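Local coordinates for acyl-CoA thioester hydrolase HI0827 (Haemophilus influenzae Rd KW20, PDB 3BJK), which hydrolyses a broad range of acyl-coenzyme A thioesters and assembles as a hexamer, a trimer of hotdog-fold dimers, at the interface of chains A and B. Sequence-based numbering; all coordinates share one arbitrary frame. Chains: chain A/B, Acyl-CoA thioester hydrolase HI0827.

The interface of chains A and B. Residues chain A 61-65; chain B 63-66.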
# COMPACT_ATOMS: atom_id res chain seq x y z
N VAL A 61 -14.92 18.28 7.36
CA VAL A 61 -14.76 19.66 6.97
C VAL A 61 -13.63 20.40 7.68
O VAL A 61 -12.98 21.23 7.07
CB VAL A 61 -16.08 20.46 7.04
CG1 VAL A 61 -17.18 19.80 6.20
CG2 VAL A 61 -16.50 20.66 8.47
N ALA A 62 -13.33 20.00 8.92
CA ALA A 62 -12.26 20.69 9.63
C ALA A 62 -11.65 19.86 10.71
O ALA A 62 -12.22 18.83 11.14
CB ALA A 62 -12.77 22.02 10.19
N VAL A 63 -10.43 20.26 11.05
CA VAL A 63 -9.70 19.78 12.20
C VAL A 63 -9.16 21.00 12.99
O VAL A 63 -8.73 22.01 12.42
CB VAL A 63 -8.52 18.84 11.85
CG1 VAL A 63 -7.98 18.20 13.16
CG2 VAL A 63 -8.95 17.79 10.88
N GLU A 64 -9.18 20.86 14.33
CA GLU A 64 -8.64 21.86 15.26
C GLU A 64 -7.88 21.14 16.38
O GLU A 64 -8.24 20.00 16.76
CB GLU A 64 -9.79 22.67 15.91
CG GLU A 64 -10.73 23.32 14.96
CD GLU A 64 -12.09 23.63 15.61
OE1 GLU A 64 -13.01 22.78 15.68
OE2 GLU A 64 -12.21 24.77 16.04
N SER A 65 -6.84 21.81 16.86
CA SER A 65 -6.11 21.45 18.07
C SER A 65 -5.64 20.00 18.08
O SER A 65 -5.86 19.20 19.02
CB SER A 65 -6.99 21.74 19.26
OG SER A 65 -7.24 23.12 19.26
N VAL B 63 -1.14 20.50 14.85
CA VAL B 63 -1.88 21.05 13.70
C VAL B 63 -3.08 21.78 14.32
O VAL B 63 -4.09 21.22 14.76
CB VAL B 63 -2.35 19.98 12.63
CG1 VAL B 63 -2.73 20.65 11.30
CG2 VAL B 63 -1.34 18.97 12.39
N GLU B 64 -2.93 23.07 14.43
CA GLU B 64 -3.90 23.87 15.08
C GLU B 64 -5.13 24.04 14.24
O GLU B 64 -6.24 24.19 14.79
CB GLU B 64 -3.34 25.23 15.44
CG GLU B 64 -2.86 26.07 14.30
CD GLU B 64 -1.94 27.13 14.82
OE1 GLU B 64 -0.76 26.78 15.09
OE2 GLU B 64 -2.43 28.26 15.01
N SER B 65 -4.95 23.96 12.93
CA SER B 65 -6.03 24.15 12.01
C SER B 65 -5.90 23.26 10.76
O SER B 65 -4.80 23.09 10.26
CB SER B 65 -6.02 25.59 11.50
OG SER B 65 -7.28 25.78 10.92
N MET B 66 -7.03 22.77 10.25
CA MET B 66 -7.12 22.14 8.91
C MET B 66 -8.55 22.35 8.37
O MET B 66 -9.52 22.25 9.13
CB MET B 66 -6.69 20.69 9.07
CG MET B 66 -6.68 19.68 8.02
SD MET B 66 -5.61 18.41 8.83
CE MET B 66 -4.00 18.67 8.12
O HOH W 1 -10.23 24.71 11.82
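A:Val63 and B:Met66 pair as antiparallel strand residues, each hydrogen-bonded to the other through both its backbone N and its O. Strand 58-68 of each chain thus meets its copy edge to edge, joining the sheets of two hotdog-fold subunits, an arrangement typical of dimers in this thioesterase family. A:Val63 N donates to B:Met66 O at 2.9 Å in a nearly straight bond (166° at H). The return bond, B:Met66 N to A:Val63 O, is also 2.9 Å but more bent. A:Glu64 and B:Ser65 form the next bridge. A further hydrogen bond, A:Ser65 N to B:Glu64 O, is longer at 3.2 Å; the N-H comes from above the carbonyl plane, so it is probably weaker.

The side chains of A:Val63 and B:Met66 lie alongside each other on the same side of the joined sheet. Their CB atoms are 3.8 Å apart. A:Val63 CG1 is anti to the backbone N (chi1 -170°), which places CG2 beside that N and toward the methionine. There CG2 lies 4.0 Å from the thioether SD of B:Met66. B:Met66 CG is anti to its own N (chi1 177°), and CG and SD run on past A:Val63 CG2.

Water 1 links the hydroxyl OG of B:Ser65 (3.3 Å) to A:Val63 O (3.1 Å). This carbonyl oxygen therefore has both the strand N-H and the water as partners. A:Glu64 CB lies 4.0 Å from B:Glu64 O.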